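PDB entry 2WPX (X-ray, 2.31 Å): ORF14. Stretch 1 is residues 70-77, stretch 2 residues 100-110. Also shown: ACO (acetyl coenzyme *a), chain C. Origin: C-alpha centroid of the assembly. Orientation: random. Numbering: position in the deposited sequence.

Stretch 1 70-77: VVGALRLA
Stretch 2 (100-110) GIGRALWAHAR

No hydrogen bond joins these two stretches; the strand and the helix are held by van der Waals packing, largely of aliphatic side chains, while three backbone amides at the start of the helix bind acetyl coenzyme A. The two elements run nearly the same way: strand 70-77 and helix 101-110 make an angle of 26° between their N-to-C directions (signed crossing -26°), with axes 9.0 Å apart at closest approach. The register is set by L74 and L105, whose CA atoms lie 6.4 Å apart. Together the stretches bury 353 Å².

The strand is extended (L74 phi/psi -128/129, L76 -108/145), apart from V71 at -126/6. The CA-to-CB bonds of L74 and L76 point toward the helix and that of A73 points away. L74 gives up the most area, 84 Å². L74 CB lies 4.0 Å from L105 CD2; chi1 of 168° (t) and chi2 of 73° (p) then set L74 CD1 3.8 Å from A109 CB and L74 CD2 3.8 Å from L105 O. L74 CD2 also lies 3.6 Å from A109 N, and it approaches the H108 ring obliquely. Further along, L76 (m, t) makes a looser contact, L76 CD1 to A109 O at 4.2 Å.

L105 (chi1 -80°, m; chi2 174°, t) has its CA-to-CB bond toward the strand and brings L105 CD1 to 3.8 Å from A73 O. G72, at phi/psi -177/174, has no side chain; an ideal CB would point toward the helix, a tight 3.3 Å from L105 CD1 and 3.6 Å from I101 CG2. One turn earlier, I101 (m, t), its CA-to-CB bond also toward the strand, sets I101 CD1 4.1 Å from CG2 of V71 (m). All these aliphatic residues are buried.

The helix is regular, with i to i+4 bonds from A104 N to G100 O (2.9 Å) through R110 N to W106 O (2.9 Å). G100, at the N-cap, has phi/psi 98/1, where a CB would jam against the preceding carbonyl, so the backbone itself calls for glycine. Amides here bind the pyrophosphate: G100 N to ACO O2A at 2.8 Å, G102 N to ACO O5A at 2.8 Å, and R103 N to ACO O1A at a very short 2.5 Å. At G102 an ideal CB would clash with ACO O6A, 2.5 Å away. The CA-to-CB bond of W106 (chi1 178°, t; chi2 -97°) points away from the strand; W106 CZ3 lies 3.9 Å from ACO CH3.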

ATOM      1  N   VAL A  70      17.275 -17.501  -9.039  1.00 18.80           N
ATOM      2  CA  VAL A  70      16.354 -16.387  -9.236  1.00 16.94           C
ATOM      3  C   VAL A  70      17.171 -15.117  -9.312  1.00 16.91           C
ATOM      4  O   VAL A  70      17.984 -14.843  -8.421  1.00 16.48           O
ATOM      5  CB  VAL A  70      15.385 -16.295  -8.078  1.00 15.23           C
ATOM      6  CG1 VAL A  70      14.533 -15.069  -8.197  1.00 15.54           C
ATOM      7  CG2 VAL A  70      14.519 -17.523  -8.059  1.00 16.80           C
ATOM      8  N   VAL A  71      16.961 -14.339 -10.362  1.00 15.83           N
ATOM      9  CA  VAL A  71      17.629 -13.084 -10.433  1.00 16.71           C
ATOM     10  C   VAL A  71      16.637 -11.966 -10.643  1.00 16.90           C
ATOM     11  O   VAL A  71      17.035 -10.798 -10.816  1.00 19.35           O
ATOM     12  CB  VAL A  71      18.725 -13.089 -11.538  1.00 17.55           C
ATOM     13  CG1 VAL A  71      19.881 -13.989 -11.093  1.00 16.88           C
ATOM     14  CG2 VAL A  71      18.154 -13.548 -12.859  1.00 17.80           C
ATOM     15  N   GLY A  72      15.343 -12.283 -10.605  1.00 16.53           N
ATOM     16  CA  GLY A  72      14.322 -11.225 -10.686  1.00 15.21           C
ATOM     17  C   GLY A  72      12.933 -11.799 -10.553  1.00 15.18           C
ATOM     18  O   GLY A  72      12.747 -13.011 -10.506  1.00 15.18           O
ATOM     19  N   ALA A  73      11.943 -10.924 -10.488  1.00 14.79           N
ATOM     20  CA  ALA A  73      10.594 -11.359 -10.179  1.00 13.68           C
ATOM     21  C   ALA A  73       9.656 -10.386 -10.844  1.00 13.33           C
ATOM     22  O   ALA A  73       9.939  -9.213 -10.908  1.00 12.95           O
ATOM     23  CB  ALA A  73      10.388 -11.348  -8.686  1.00 12.98           C
ATOM     24  N   LEU A  74       8.559 -10.893 -11.366  1.00 13.05           N
ATOM     25  CA  LEU A  74       7.507 -10.040 -11.900  1.00 13.36           C
ATOM     26  C   LEU A  74       6.167 -10.428 -11.302  1.00 12.53           C
ATOM     27  O   LEU A  74       5.819 -11.567 -11.363  1.00 13.80           O
ATOM     28  CB  LEU A  74       7.406 -10.260 -13.411  1.00 13.39           C
ATOM     29  CG  LEU A  74       6.193  -9.682 -14.142  1.00 12.37           C
ATOM     30  CD1 LEU A  74       6.307  -8.172 -14.255  1.00 10.81           C
ATOM     31  CD2 LEU A  74       6.056 -10.349 -15.536  1.00  9.35           C
ATOM     32  N   ARG A  75       5.397  -9.498 -10.772  1.00 12.39           N
ATOM     33  CA  ARG A  75       4.091  -9.863 -10.223  1.00 12.33           C
ATOM     34  C   ARG A  75       3.043  -8.955 -10.834  1.00 12.91           C
ATOM     35  O   ARG A  75       3.174  -7.735 -10.774  1.00 14.53           O
ATOM     36  CB  ARG A  75       4.082  -9.706  -8.691  1.00 12.56           C
ATOM     37  CG  ARG A  75       5.203 -10.502  -7.938  1.00 11.64           C
ATOM     38  CD  ARG A  75       4.819 -10.755  -6.413  1.00 14.37           C
ATOM     39  NE  ARG A  75       3.534 -11.470  -6.235  1.00 13.04           N
ATOM     40  CZ  ARG A  75       2.884 -11.514  -5.079  1.00 15.33           C
ATOM     41  NH1 ARG A  75       3.415 -10.919  -4.015  1.00 15.64           N
ATOM     42  NH2 ARG A  75       1.722 -12.144  -4.976  1.00 14.97           N
ATOM     43  N   LEU A  76       2.009  -9.547 -11.426  1.00 13.15           N
ATOM     44  CA  LEU A  76       0.883  -8.787 -11.922  1.00 13.73           C
ATOM     45  C   LEU A  76      -0.326  -8.981 -11.075  1.00 14.31           C
ATOM     46  O   LEU A  76      -0.583 -10.082 -10.602  1.00 14.92           O
ATOM     47  CB  LEU A  76       0.498  -9.231 -13.321  1.00 13.10           C
ATOM     48  CG  LEU A  76       1.452  -8.793 -14.417  1.00 14.81           C
ATOM     49  CD1 LEU A  76       0.701  -8.873 -15.719  1.00 15.30           C
ATOM     50  CD2 LEU A  76       2.057  -7.398 -14.175  1.00 13.32           C
ATOM     51  N   ALA A  77      -1.121  -7.933 -10.936  1.00 15.00           N
ATOM     52  CA  ALA A  77      -2.441  -8.084 -10.290  1.00 15.15           C
ATOM     53  C   ALA A  77      -3.441  -7.767 -11.352  1.00 15.30           C
ATOM     54  O   ALA A  77      -3.310  -6.768 -12.047  1.00 14.63           O
ATOM     55  CB  ALA A  77      -2.594  -7.129  -9.065  1.00 14.63           C
ATOM     56  N   GLY A 100      19.757  -6.073 -18.952  1.00 22.27           N
ATOM     57  CA  GLY A 100      18.588  -6.360 -19.798  1.00 21.77           C
ATOM     58  C   GLY A 100      17.492  -7.216 -19.154  1.00 20.26           C
ATOM     59  O   GLY A 100      16.476  -7.500 -19.792  1.00 19.83           O
ATOM     60  N   ILE A 101      17.695  -7.598 -17.885  1.00 18.65           N
ATOM     61  CA  ILE A 101      16.790  -8.484 -17.162  1.00 17.72           C
ATOM     62  C   ILE A 101      15.442  -7.755 -16.904  1.00 17.41           C
ATOM     63  O   ILE A 101      14.357  -8.285 -17.142  1.00 17.07           O
ATOM     64  CB  ILE A 101      17.415  -8.986 -15.813  1.00 15.57           C
ATOM     65  CG1 ILE A 101      18.714  -9.744 -16.058  1.00 16.75           C
ATOM     66  CG2 ILE A 101      16.388  -9.859 -15.030  1.00 13.02           C
ATOM     67  CD1 ILE A 101      19.490 -10.140 -14.756  1.00  8.94           C
ATOM     68  N   GLY A 102      15.531  -6.528 -16.433  1.00 17.47           N
ATOM     69  CA  GLY A 102      14.313  -5.727 -16.277  1.00 17.62           C
ATOM     70  C   GLY A 102      13.569  -5.606 -17.606  1.00 18.48           C
ATOM     71  O   GLY A 102      12.317  -5.762 -17.673  1.00 18.50           O
ATOM     72  N   ARG A 103      14.315  -5.323 -18.668  1.00 18.19           N
ATOM     73  CA  ARG A 103      13.683  -5.212 -19.964  1.00 19.71           C
ATOM     74  C   ARG A 103      12.911  -6.485 -20.320  1.00 18.80           C
ATOM     75  O   ARG A 103      11.766  -6.442 -20.781  1.00 19.52           O
ATOM     76  CB  ARG A 103      14.713  -4.943 -21.075  1.00 21.76           C
ATOM     77  CG  ARG A 103      14.087  -4.903 -22.460  1.00 23.08           C
ATOM     78  CD  ARG A 103      15.140  -4.531 -23.500  1.00 29.73           C
ATOM     79  NE  ARG A 103      15.378  -3.089 -23.575  1.00 33.05           N
ATOM     80  CZ  ARG A 103      16.419  -2.458 -23.041  1.00 36.00           C
ATOM     81  NH1 ARG A 103      17.372  -3.141 -22.376  1.00 36.30           N
ATOM     82  NH2 ARG A 103      16.513  -1.138 -23.199  1.00 34.54           N
ATOM     83  N   ALA A 104      13.584  -7.610 -20.171  1.00 17.79           N
ATOM     84  CA  ALA A 104      12.980  -8.902 -20.425  1.00 17.78           C
ATOM     85  C   ALA A 104      11.730  -9.101 -19.512  1.00 15.98           C
ATOM     86  O   ALA A 104      10.733  -9.651 -19.957  1.00 16.81           O
ATOM     87  CB  ALA A 104      14.035 -10.018 -20.229  1.00 17.06           C
ATOM     88  N   LEU A 105      11.765  -8.589 -18.284  1.00 13.58           N
ATOM     89  CA  LEU A 105      10.632  -8.748 -17.361  1.00 13.50           C
ATOM     90  C   LEU A 105       9.417  -7.959 -17.847  1.00 13.20           C
ATOM     91  O   LEU A 105       8.296  -8.409 -17.835  1.00 11.54           O
ATOM     92  CB  LEU A 105      11.042  -8.307 -15.968  1.00 12.84           C
ATOM     93  CG  LEU A 105      11.843  -9.358 -15.198  1.00 14.76           C
ATOM     94  CD1 LEU A 105      12.328  -8.723 -13.865  1.00 12.11           C
ATOM     95  CD2 LEU A 105      11.038 -10.683 -14.958  1.00 17.98           C
ATOM     96  N   TRP A 106       9.699  -6.773 -18.347  1.00 14.73           N
ATOM     97  CA  TRP A 106       8.706  -5.912 -18.865  1.00 14.91           C
ATOM     98  C   TRP A 106       8.087  -6.508 -20.133  1.00 16.43           C
ATOM     99  O   TRP A 106       6.861  -6.396 -20.372  1.00 18.02           O
ATOM    100  CB  TRP A 106       9.383  -4.593 -19.207  1.00 15.99           C
ATOM    101  CG  TRP A 106       8.434  -3.683 -19.785  1.00 16.32           C
ATOM    102  CD1 TRP A 106       8.226  -3.448 -21.109  1.00 17.65           C
ATOM    103  CD2 TRP A 106       7.460  -2.915 -19.075  1.00 18.43           C
ATOM    104  NE1 TRP A 106       7.215  -2.508 -21.275  1.00 19.06           N
ATOM    105  CE2 TRP A 106       6.724  -2.179 -20.038  1.00 18.89           C
ATOM    106  CE3 TRP A 106       7.165  -2.733 -17.712  1.00 18.25           C
ATOM    107  CZ2 TRP A 106       5.703  -1.317 -19.681  1.00 18.19           C
ATOM    108  CZ3 TRP A 106       6.133  -1.872 -17.361  1.00 17.26           C
ATOM    109  CH2 TRP A 106       5.412  -1.185 -18.345  1.00 17.70           C
ATOM    110  N   ALA A 107       8.919  -7.107 -20.970  1.00 16.07           N
ATOM    111  CA  ALA A 107       8.419  -7.744 -22.179  1.00 17.35           C
ATOM    112  C   ALA A 107       7.528  -8.926 -21.820  1.00 17.34           C
ATOM    113  O   ALA A 107       6.525  -9.184 -22.493  1.00 18.82           O
ATOM    114  CB  ALA A 107       9.586  -8.204 -23.102  1.00 17.88           C
ATOM    115  N   HIS A 108       7.908  -9.659 -20.783  1.00 16.74           N
ATOM    116  CA  HIS A 108       7.097 -10.756 -20.284  1.00 17.70           C
ATOM    117  C   HIS A 108       5.784 -10.173 -19.696  1.00 17.10           C
ATOM    118  O   HIS A 108       4.690 -10.663 -19.988  1.00 17.60           O
ATOM    119  CB  HIS A 108       7.923 -11.590 -19.274  1.00 16.83           C
ATOM    120  CG  HIS A 108       7.253 -12.841 -18.803  1.00 18.28           C
ATOM    121  ND1 HIS A 108       6.949 -13.061 -17.475  1.00 20.11           N
ATOM    122  CD2 HIS A 108       6.831 -13.944 -19.465  1.00 21.51           C
ATOM    123  CE1 HIS A 108       6.342 -14.224 -17.339  1.00 16.79           C
ATOM    124  NE2 HIS A 108       6.249 -14.779 -18.531  1.00 22.89           N
ATOM    125  N   ALA A 109       5.893  -9.102 -18.911  1.00 16.75           N
ATOM    126  CA  ALA A 109       4.689  -8.330 -18.434  1.00 16.88           C
ATOM    127  C   ALA A 109       3.655  -7.985 -19.525  1.00 17.05           C
ATOM    128  O   ALA A 109       2.519  -8.364 -19.415  1.00 17.94           O
ATOM    129  CB  ALA A 109       5.101  -7.032 -17.662  1.00 15.07           C
ATOM    130  N   ARG A 110       4.072  -7.323 -20.593  1.00 18.20           N
ATOM    131  CA  ARG A 110       3.182  -7.056 -21.723  1.00 19.74           C
ATOM    132  C   ARG A 110       2.554  -8.280 -22.364  1.00 20.36           C
ATOM    133  O   ARG A 110       1.353  -8.252 -22.731  1.00 20.14           O
ATOM    134  CB  ARG A 110       3.879  -6.160 -22.759  1.00 21.05           C
ATOM    135  CG  ARG A 110       4.247  -4.863 -22.052  1.00 22.01           C
ATOM    136  CD  ARG A 110       5.056  -3.944 -22.883  1.00 28.62           C
ATOM    137  NE  ARG A 110       4.417  -3.661 -24.145  1.00 34.48           N
ATOM    138  CZ  ARG A 110       4.768  -4.265 -25.273  1.00 38.89           C
ATOM    139  NH1 ARG A 110       5.737  -5.160 -25.231  1.00 41.40           N
ATOM    140  NH2 ARG A 110       4.177  -3.970 -26.428  1.00 40.39           N
TER
HETATM  141  N1A ACO C 401      19.701   4.757 -14.253  1.00 22.95           N
HETATM  142  C2A ACO C 401      19.449   5.246 -15.458  1.00 20.66           C
HETATM  143  N3A ACO C 401      18.844   4.555 -16.443  1.00 19.60           N
HETATM  144  C4A ACO C 401      18.431   3.308 -16.214  1.00 18.52           C
HETATM  145  C5A ACO C 401      18.667   2.774 -14.959  1.00 19.25           C
HETATM  146  C6A ACO C 401      19.311   3.509 -13.974  1.00 21.10           C
HETATM  147  N6A ACO C 401      19.521   2.976 -12.774  1.00 20.12           N
HETATM  148  N7A ACO C 401      18.199   1.529 -14.957  1.00 18.08           N
HETATM  149  C8A ACO C 401      17.638   1.305 -16.143  1.00 15.12           C
HETATM  150  N9A ACO C 401      17.784   2.368 -16.903  1.00 18.25           N
HETATM  151  C1B ACO C 401      17.265   2.365 -18.287  1.00 21.89           C
HETATM  152  C2B ACO C 401      18.309   2.347 -19.404  1.00 22.39           C
HETATM  153  O2B ACO C 401      17.676   2.805 -20.593  1.00 22.87           O
HETATM  154  C3B ACO C 401      18.548   0.884 -19.539  1.00 21.81           C
HETATM  155  O3B ACO C 401      18.894   0.506 -20.856  1.00 28.74           O
HETATM  156  P3B ACO C 401      20.451   0.355 -21.190  1.00 32.73           P
HETATM  157  O7A ACO C 401      20.876  -0.197 -22.667  1.00 35.84           O
HETATM  158  O8A ACO C 401      21.370   1.298 -20.376  1.00 26.86           O
HETATM  159  O9A ACO C 401      20.246   1.656 -21.914  1.00 34.76           O
HETATM  160  C4B ACO C 401      17.139   0.280 -19.416  1.00 23.01           C
HETATM  161  O4B ACO C 401      16.416   1.152 -18.512  1.00 19.79           O
HETATM  162  C5B ACO C 401      17.901  -0.940 -18.849  1.00 21.82           C
HETATM  163  O5B ACO C 401      17.086  -1.749 -18.260  1.00 21.79           O
HETATM  164  P1A ACO C 401      17.541  -3.142 -17.868  1.00 19.44           P
HETATM  165  O1A ACO C 401      16.459  -4.123 -18.523  1.00 21.23           O
HETATM  166  O2A ACO C 401      19.001  -3.530 -18.068  1.00 20.19           O
HETATM  167  O3A ACO C 401      17.472  -2.877 -16.329  1.00 17.45           O
HETATM  168  P2A ACO C 401      17.425  -3.638 -14.961  1.00 17.66           P
HETATM  169  O4A ACO C 401      18.693  -3.067 -14.232  1.00 11.01           O
HETATM  170  O5A ACO C 401      17.503  -5.120 -15.017  1.00 17.88           O
HETATM  171  O6A ACO C 401      16.133  -2.858 -14.287  1.00 18.09           O
HETATM  172  CBP ACO C 401      15.063  -1.658 -12.461  1.00 24.94           C
HETATM  173  CCP ACO C 401      15.430  -3.037 -13.048  1.00 26.92           C
HETATM  174  CDP ACO C 401      15.632  -1.020 -13.716  1.00 24.34           C
HETATM  175  CEP ACO C 401      13.637  -2.067 -12.525  1.00 24.79           C
HETATM  176  CAP ACO C 401      15.967  -2.012 -11.252  1.00 21.93           C
HETATM  177  OAP ACO C 401      16.549  -0.817 -10.839  1.00 29.68           O
HETATM  178  C9P ACO C 401      15.128  -2.505 -10.051  1.00 17.22           C
HETATM  179  O9P ACO C 401      14.859  -3.692  -9.922  1.00 13.82           O
HETATM  180  N8P ACO C 401      14.915  -1.611  -9.085  1.00 14.60           N
HETATM  181  C7P ACO C 401      14.115  -1.915  -7.883  1.00 14.99           C
HETATM  182  C6P ACO C 401      12.728  -2.265  -8.405  1.00 15.52           C
HETATM  183  C5P ACO C 401      11.989  -1.127  -9.092  1.00 16.95           C
HETATM  184  O5P ACO C 401      12.075   0.034  -8.722  1.00 18.75           O
HETATM  185  N4P ACO C 401      11.232  -1.499 -10.077  1.00 15.32           N
HETATM  186  C3P ACO C 401      10.319  -0.558 -10.692  1.00 22.45           C
HETATM  187  C2P ACO C 401      10.605  -0.375 -12.165  1.00 21.57           C
HETATM  188  S1P ACO C 401       9.327   0.817 -12.630  1.00 22.43           S
HETATM  189  C   ACO C 401       8.319  -0.219 -13.542  1.00 21.60           C
HETATM  190  O   ACO C 401       8.445  -1.436 -13.401  1.00 19.97           O
HETATM  191  CH3 ACO C 401       7.353   0.450 -14.520  1.00 21.11           C